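Local coordinates for protein hydroxynitrile lyase (Passiflora edulis, PDB 5Y02) that probably catalyses, as a homodimer with a stress-responsive A/B barrel fold, the cleavage of cyanohydrins such as (R)-mandelonitrile into aldehyde and cyanide, at residues Q21-I24 with D25-I28; A73-L76 with N77-Y80; K89-F92 with P93-K97. All coordinates share one frame; numbering follows the deposited sequence.

Contact 1: Q21-I24 with D25-I28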
loop_
_atom_site.group_PDB
_atom_site.type_symbol
_atom_site.label_atom_id
_atom_site.label_comp_id
_atom_site.label_asym_id
_atom_site.label_seq_id
_atom_site.Cartn_x
_atom_site.Cartn_y
_atom_site.Cartn_z
ATOM N N GLN A 21 3.929 -0.544 23.248
ATOM C CA GLN A 21 2.769 -0.713 22.372
ATOM C C GLN A 21 1.731 0.361 22.666
ATOM O O GLN A 21 1.011 0.792 21.779
ATOM C CB GLN A 21 2.148 -2.096 22.513
ATOM C CG GLN A 21 1.035 -2.368 21.521
ATOM C CD GLN A 21 1.459 -2.216 20.076
ATOM O OE1 GLN A 21 2.530 -2.682 19.692
ATOM N NE2 GLN A 21 0.596 -1.578 19.243
ATOM N N LYS A 22 1.688 0.824 23.903
ATOM C CA LYS A 22 0.794 1.906 24.274
ATOM C C LYS A 22 1.075 3.149 23.454
ATOM O O LYS A 22 0.151 3.813 22.964
ATOM C CB LYS A 22 0.971 2.206 25.767
ATOM C CG LYS A 22 -0.022 3.191 26.347
ATOM C CD LYS A 22 0.343 3.468 27.797
ATOM C CE LYS A 22 -0.881 3.536 28.686
ATOM N NZ LYS A 22 -1.794 4.634 28.284
ATOM N N GLN A 23 2.354 3.490 23.311
ATOM C CA GLN A 23 2.717 4.662 22.531
ATOM C C GLN A 23 2.502 4.439 21.028
ATOM O O GLN A 23 2.107 5.369 20.320
ATOM C CB GLN A 23 4.145 5.111 22.831
ATOM C CG GLN A 23 4.597 6.340 22.050
ATOM C CD GLN A 23 3.824 7.603 22.375
ATOM O OE1 GLN A 23 3.044 7.656 23.339
ATOM N NE2 GLN A 23 4.040 8.644 21.570
ATOM N N ILE A 24 2.757 3.221 20.542
ATOM C CA ILE A 24 2.476 2.887 19.142
ATOM C C ILE A 24 0.980 3.084 18.857
ATOM O O ILE A 24 0.615 3.733 17.868
ATOM C CB ILE A 24 2.948 1.466 18.771
ATOM C CG1 ILE A 24 4.474 1.393 18.765
ATOM C CG2 ILE A 24 2.449 1.071 17.376
ATOM C CD1 ILE A 24 5.017 -0.002 18.914
ATOM N N ASP A 25 0.142 2.546 19.742
ATOM C CA ASP A 25 -1.312 2.746 19.695
ATOM C C ASP A 25 -1.672 4.232 19.618
ATOM O O ASP A 25 -2.485 4.634 18.792
ATOM C CB ASP A 25 -2.010 2.113 20.911
ATOM C CG ASP A 25 -1.996 0.577 20.908
ATOM O OD1 ASP A 25 -1.676 -0.067 19.880
ATOM O OD2 ASP A 25 -2.326 0.012 21.984
ATOM N N GLN A 26 -1.041 5.041 20.461
ATOM C CA GLN A 26 -1.268 6.479 20.471
ATOM C C GLN A 26 -0.867 7.143 19.139
ATOM O O GLN A 26 -1.590 8.005 18.616
ATOM C CB GLN A 26 -0.513 7.132 21.641
ATOM C CG GLN A 26 -0.828 8.607 21.854
ATOM C CD GLN A 26 -2.297 8.839 22.121
ATOM O OE1 GLN A 26 -2.821 8.369 23.130
ATOM N NE2 GLN A 26 -2.982 9.522 21.206
ATOM N N ILE A 27 0.273 6.728 18.587
ATOM C CA ILE A 27 0.769 7.292 17.345
ATOM C C ILE A 27 -0.246 7.032 16.224
ATOM O O ILE A 27 -0.551 7.927 15.427
ATOM C CB ILE A 27 2.166 6.741 16.988
ATOM C CG1 ILE A 27 3.223 7.328 17.931
ATOM C CG2 ILE A 27 2.543 7.093 15.550
ATOM C CD1 ILE A 27 4.532 6.557 17.882
ATOM N N ILE A 28 -0.778 5.818 16.193
ATOM C CA ILE A 28 -1.742 5.420 15.183
ATOM C C ILE A 28 -3.056 6.188 15.370
ATOM O O ILE A 28 -3.663 6.613 14.376
ATOM C CB ILE A 28 -1.946 3.893 15.181
ATOM C CG1 ILE A 28 -0.644 3.216 14.695
ATOM C CG2 ILE A 28 -3.101 3.502 14.265
ATOM C CD1 ILE A 28 -0.564 1.732 14.991
#
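Gln21 reaches one turn up its helix to Asp25 and joins it twice, once through the backbone and once through its amide. Its CB leads to CG, which stands 3.9 Å from Asp25 OD1; there the chain bends (chi2 57°), CD comes to 3.8 Å from Asp25 OD1, and NE2 donates to that same OD1 at 2.8 Å. The acceptor lies close to the amide plane of Gln21, but the carboxylate is met from above its own plane, the two flat groups being turned 60° apart. Asp25 N closes the same turn on Gln21 O, also at 2.8 Å. This backbone bond, to which the amide-carboxylate bond adds a side-chain link, belongs to the i to i+4 ladder of helix 21-37, the first helix of the stress-responsive A/B barrel domain, continued by Gln26, Ile27 and Ile28 bonding back to Lys22, Gln23 and Ile24. On the buried side Ile24 and Ile28 lie alongside each other and point the same way, Ile24 CG2 touching Ile28 CD1 at 3.9 Å; both rest on Tyr15 of strand 7-15. The Gln23 side chain crosses that of Ile27 at about a right angle, Gln23 NE2 standing 4.0 Å from Ile27 CG1, while Gln26 turns its own NE2 to Asp30.

Contact 2: A73-L76 with N77-Y80. With MXN ((2R)-hydroxy(phenyl)ethanenitrile), chain M.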
loop_
_atom_site.group_PDB
_atom_site.type_symbol
_atom_site.label_atom_id
_atom_site.label_comp_id
_atom_site.label_asym_id
_atom_site.label_seq_id
_atom_site.Cartn_x
_atom_site.Cartn_y
_atom_site.Cartn_z
ATOM N N ALA A 73 -2.351 18.891 -5.227
ATOM C CA ALA A 73 -2.425 20.190 -4.530
ATOM C C ALA A 73 -2.932 20.037 -3.101
ATOM O O ALA A 73 -2.353 20.586 -2.160
ATOM C CB ALA A 73 -3.323 21.163 -5.291
ATOM N N ASP A 74 -4.012 19.282 -2.949
ATOM C CA ASP A 74 -4.604 19.052 -1.640
ATOM C C ASP A 74 -3.671 18.235 -0.744
ATOM O O ASP A 74 -3.526 18.557 0.428
ATOM C CB ASP A 74 -5.963 18.364 -1.757
ATOM C CG ASP A 74 -7.038 19.286 -2.319
ATOM O OD1 ASP A 74 -7.180 20.404 -1.807
ATOM O OD2 ASP A 74 -7.733 18.889 -3.280
ATOM N N PHE A 75 -3.010 17.224 -1.307
ATOM C CA PHE A 75 -2.020 16.468 -0.540
ATOM C C PHE A 75 -0.910 17.360 0.018
ATOM O O PHE A 75 -0.568 17.283 1.202
ATOM C CB PHE A 75 -1.396 15.322 -1.359
ATOM C CG PHE A 75 -0.319 14.604 -0.603
ATOM C CD1 PHE A 75 -0.651 13.780 0.454
ATOM C CD2 PHE A 75 1.010 14.837 -0.873
ATOM C CE1 PHE A 75 0.330 13.123 1.191
ATOM C CE2 PHE A 75 2.005 14.202 -0.137
ATOM C CZ PHE A 75 1.660 13.355 0.903
ATOM N N LEU A 76 -0.351 18.199 -0.838
ATOM C CA LEU A 76 0.749 19.060 -0.453
ATOM C C LEU A 76 0.326 20.149 0.545
ATOM O O LEU A 76 1.068 20.457 1.478
ATOM C CB LEU A 76 1.411 19.645 -1.696
ATOM C CG LEU A 76 2.174 18.623 -2.544
ATOM C CD1 LEU A 76 2.586 19.208 -3.884
ATOM C CD2 LEU A 76 3.401 18.105 -1.798
ATOM N N ASN A 77 -0.877 20.691 0.384
ATOM C CA ASN A 77 -1.433 21.594 1.422
ATOM C C ASN A 77 -1.559 20.871 2.773
ATOM O O ASN A 77 -1.156 21.402 3.802
ATOM C CB ASN A 77 -2.789 22.161 0.989
ATOM C CG ASN A 77 -2.663 23.192 -0.123
ATOM O OD1 ASN A 77 -1.666 23.913 -0.207
ATOM N ND2 ASN A 77 -3.675 23.267 -0.982
ATOM N N PHE A 78 -2.095 19.650 2.744
ATOM C CA PHE A 78 -2.168 18.793 3.932
ATOM C C PHE A 78 -0.795 18.531 4.566
ATOM O O PHE A 78 -0.590 18.783 5.763
ATOM C CB PHE A 78 -2.827 17.465 3.576
ATOM C CG PHE A 78 -2.676 16.404 4.630
ATOM C CD1 PHE A 78 -3.502 16.400 5.751
ATOM C CD2 PHE A 78 -1.710 15.400 4.497
ATOM C CE1 PHE A 78 -3.376 15.415 6.724
ATOM C CE2 PHE A 78 -1.572 14.414 5.471
ATOM C CZ PHE A 78 -2.406 14.424 6.588
ATOM N N PHE A 79 0.139 18.040 3.756
ATOM C CA PHE A 79 1.416 17.518 4.269
ATOM C C PHE A 79 2.282 18.584 4.945
ATOM O O PHE A 79 3.037 18.272 5.872
ATOM C CB PHE A 79 2.188 16.808 3.143
ATOM C CG PHE A 79 3.250 15.874 3.635
ATOM C CD1 PHE A 79 2.903 14.703 4.296
ATOM C CD2 PHE A 79 4.596 16.163 3.442
ATOM C CE1 PHE A 79 3.883 13.833 4.757
ATOM C CE2 PHE A 79 5.581 15.292 3.895
ATOM C CZ PHE A 79 5.224 14.127 4.550
ATOM N N TYR A 80 2.150 19.840 4.511
ATOM C CA TYR A 80 2.868 20.949 5.134
ATOM C C TYR A 80 1.987 21.823 6.030
ATOM O O TYR A 80 2.422 22.896 6.445
ATOM C CB TYR A 80 3.624 21.744 4.057
ATOM C CG TYR A 80 4.682 20.857 3.416
ATOM C CD1 TYR A 80 5.939 20.704 4.000
ATOM C CD2 TYR A 80 4.393 20.108 2.276
ATOM C CE1 TYR A 80 6.895 19.860 3.439
ATOM C CE2 TYR A 80 5.332 19.262 1.710
ATOM C CZ TYR A 80 6.580 19.138 2.296
ATOM O OH TYR A 80 7.502 18.296 1.730
HETATM C C1 MXN M . 2.188 11.265 7.246
HETATM C C2 MXN M . 3.354 11.574 7.941
HETATM C C3 MXN M . 3.510 12.818 8.554
HETATM C C4 MXN M . 2.480 13.749 8.479
HETATM C C5 MXN M . 1.319 13.457 7.778
HETATM C C6 MXN M . 1.163 12.219 7.162
HETATM C C7 MXN M . 2.097 9.941 6.578
HETATM C C8 MXN M . 3.194 9.919 5.583
HETATM N N9 MXN M . 4.060 9.914 4.799
HETATM O O10 MXN M . 0.829 9.788 5.912
HETATM O O HOH W 1 -6.248 21.765 0.310
#
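Part of the mandelonitrile pocket is built on the last turns of helix 72-79, where Phe75 lies beside Phe79 and Phe78 and Phe79 reach the ligand. The rings of Phe75 and Phe79 point the same way with planes 21° apart, but they are slid so far, with centroids 5.4 Å from each other, that they barely overlap. Contact is made at the end of one ring, Phe75 CZ meeting Phe79 CD1 at 3.9 Å, while Phe79 CB sits over a face of the Phe75 ring near its rim. With CG anti to the backbone N (chi1 -161°), the Phe79 ring runs on beyond Phe75, and its CE1 comes within 3.9 Å of the nitrile N9 of MXN. Phe78 CE2 approaches the ligand's phenyl ring at C5, 3.8 Å away. Nearer the start of the helix a water donates to Asp74 OD1 and accepts from Asn77 ND2, bridging the two side chains; Asp74 OD2 is held by Ser71. The helical ladder ends with a longer bond, Tyr80 N to Leu76 O at 3.3 Å, and Leu76 CD2 packs on Tyr80 CE2. The Phe75 ring also meets His9 of strand 7-15 and Phe69 of strand 63-69, while Glu55 of the second subunit packs against Phe75 and Phe79.

Contact 3: K89-F92 with P93-K97. With MXN ((2R)-hydroxy(phenyl)ethanenitrile), chain M.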
loop_
_atom_site.group_PDB
_atom_site.type_symbol
_atom_site.label_atom_id
_atom_site.label_comp_id
_atom_site.label_asym_id
_atom_site.label_seq_id
_atom_site.Cartn_x
_atom_site.Cartn_y
_atom_site.Cartn_z
ATOM N N LYS A 89 6.708 14.995 13.556
ATOM C CA LYS A 89 7.701 15.001 14.644
ATOM C C LYS A 89 7.633 13.758 15.527
ATOM O O LYS A 89 8.648 13.338 16.077
ATOM C CB LYS A 89 7.532 16.246 15.519
ATOM C CG LYS A 89 7.904 17.532 14.819
ATOM C CD LYS A 89 7.619 18.733 15.706
ATOM C CE LYS A 89 7.887 20.006 14.932
ATOM N NZ LYS A 89 7.886 21.202 15.812
ATOM N N GLU A 90 6.444 13.178 15.672
ATOM C CA GLU A 90 6.340 11.922 16.388
ATOM C C GLU A 90 6.383 10.712 15.475
ATOM O O GLU A 90 6.943 9.710 15.857
ATOM C CB GLU A 90 5.160 11.903 17.353
ATOM C CG GLU A 90 3.781 11.766 16.776
ATOM C CD GLU A 90 2.746 11.315 17.816
ATOM O OE1 GLU A 90 3.003 11.328 19.045
ATOM O OE2 GLU A 90 1.661 10.921 17.402
ATOM N N PHE A 91 5.826 10.806 14.264
ATOM C CA PHE A 91 5.711 9.629 13.414
ATOM C C PHE A 91 7.038 9.150 12.813
ATOM O O PHE A 91 7.379 7.989 12.965
ATOM C CB PHE A 91 4.692 9.864 12.314
ATOM C CG PHE A 91 4.428 8.647 11.487
ATOM C CD1 PHE A 91 3.801 7.542 12.049
ATOM C CD2 PHE A 91 4.818 8.600 10.150
ATOM C CE1 PHE A 91 3.560 6.400 11.292
ATOM C CE2 PHE A 91 4.580 7.471 9.387
ATOM C CZ PHE A 91 3.950 6.377 9.955
ATOM N N PHE A 92 7.764 10.027 12.124
ATOM C CA PHE A 92 8.973 9.597 11.409
ATOM C C PHE A 92 10.070 9.076 12.343
ATOM O O PHE A 92 10.663 8.039 12.054
ATOM C CB PHE A 92 9.488 10.692 10.449
ATOM C CG PHE A 92 8.536 10.971 9.305
ATOM C CD1 PHE A 92 8.139 9.948 8.454
ATOM C CD2 PHE A 92 8.047 12.249 9.076
ATOM C CE1 PHE A 92 7.246 10.178 7.422
ATOM C CE2 PHE A 92 7.171 12.499 8.027
ATOM C CZ PHE A 92 6.763 11.457 7.196
ATOM N N PRO A 93 10.302 9.753 13.491
ATOM C CA PRO A 93 11.296 9.206 14.441
ATOM C C PRO A 93 10.896 7.876 15.086
ATOM O O PRO A 93 11.780 7.113 15.529
ATOM C CB PRO A 93 11.451 10.331 15.481
ATOM C CG PRO A 93 11.045 11.569 14.726
ATOM C CD PRO A 93 9.866 11.098 13.903
ATOM N N ALA A 94 9.591 7.573 15.107
ATOM C CA ALA A 94 9.092 6.291 15.626
ATOM C C ALA A 94 9.262 5.118 14.647
ATOM O O ALA A 94 9.074 3.963 15.046
ATOM C CB ALA A 94 7.644 6.415 16.042
ATOM N N CYS A 95 9.612 5.410 13.392
ATOM C CA CYS A 95 9.737 4.399 12.337
ATOM C C CYS A 95 11.135 3.801 12.315
ATOM O O CYS A 95 12.130 4.517 12.105
ATOM C CB CYS A 95 9.425 4.985 10.957
ATOM S SG CYS A 95 7.728 5.530 10.674
ATOM N N GLU A 96 11.216 2.492 12.530
ATOM C CA GLU A 96 12.461 1.765 12.245
ATOM C C GLU A 96 12.724 1.808 10.737
ATOM O O GLU A 96 13.843 2.081 10.279
ATOM C CB GLU A 96 12.365 0.332 12.765
ATOM C CG GLU A 96 13.591 -0.521 12.513
ATOM C CD GLU A 96 14.843 0.054 13.150
ATOM O OE1 GLU A 96 14.769 0.654 14.254
ATOM O OE2 GLU A 96 15.903 -0.092 12.524
ATOM N N LYS A 97 11.672 1.562 9.959
ATOM C CA LYS A 97 11.712 1.867 8.545
ATOM C C LYS A 97 10.351 2.235 7.988
ATOM O O LYS A 97 9.332 2.072 8.650
ATOM C CB LYS A 97 12.350 0.736 7.761
ATOM C CG LYS A 97 11.710 -0.612 7.969
ATOM C CD LYS A 97 12.546 -1.652 7.251
ATOM C CE LYS A 97 11.802 -2.956 7.054
ATOM N NZ LYS A 97 12.487 -3.717 5.964
HETATM C C1 MXN M . 2.188 11.265 7.246
HETATM C C2 MXN M . 3.354 11.574 7.941
HETATM C C3 MXN M . 3.510 12.818 8.554
HETATM C C4 MXN M . 2.480 13.749 8.479
HETATM C C5 MXN M . 1.319 13.457 7.778
HETATM C C6 MXN M . 1.163 12.219 7.162
HETATM C C7 MXN M . 2.097 9.941 6.578
HETATM C C8 MXN M . 3.194 9.919 5.583
HETATM N N9 MXN M . 4.060 9.914 4.799
HETATM O O10 MXN M . 0.829 9.788 5.912
HETATM O O HOH W 2 13.375 7.048 12.180
#
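Phe91 carries CG anti to the backbone N (chi1 -174°) and Cys95 sets SG anti to its carbonyl carbon (chi1 -66°), and together these torsions lay the sulfur over one face of the Phe91 ring, with Cys95 SG 4.0 Å from the ring centroid and 18° off the normal. This sulfur-aromatic contact is displaced toward the rim, where Phe91 CE2 and CZ are the ring atoms nearest SG. Pro93 has no N-H to give, and its CG packs against Lys89 O at 3.3 Å; Ala94 N makes weak hydrogen bonds to Glu90 O and Phe91 O. Cys95 N then bonds to Phe92 O at 3.1 Å, from well above the carbonyl plane, and a water donating to both Phe92 O and Cys95 O spans the turn. Thus the chain passes from helix to strand 95-104, an edge strand of the antiparallel sheet within this subunit, where Glu96 and Lys97 form a classic bulge opposite Arg14. Phe92 CZ lies 3.5 Å from MXN C2, and the Phe92 ring makes a cation-pi contact with Arg57 of the second subunit. An alanine here is likely to open a gap beside the ligand's phenyl ring and leave that arginine without its aromatic partner. Phe91 CD2 approaches the same ligand atom, and Tyr31, whose OH is hydrogen-bonded to MXN, meets the Phe91 ring.

Along the chain the contacts come in series: contact 1 at the start of helix 21-37, contact 2 on helix 72-79, and contact 3 where helix 82-91 gives way to strand 95-104. Contacts 1 and 2 lie on opposite sides of the chain's centre, their centres about 25 Å apart, and do not touch. Contact 3, its centre about 12 Å from that of contact 1 and 20 Å from that of contact 2, joins them: Ile27 packs on Glu90, Phe91 and Ala94, binding the long helix to the helix-strand corner, and Phe79 meets Phe92 through their CZ atoms. Contacts 2 and 3 both touch mandelonitrile, from successive helices, each supplying two of the pocket's phenylalanines, whereas contact 1 stands behind it. All three belong to one A/B barrel domain.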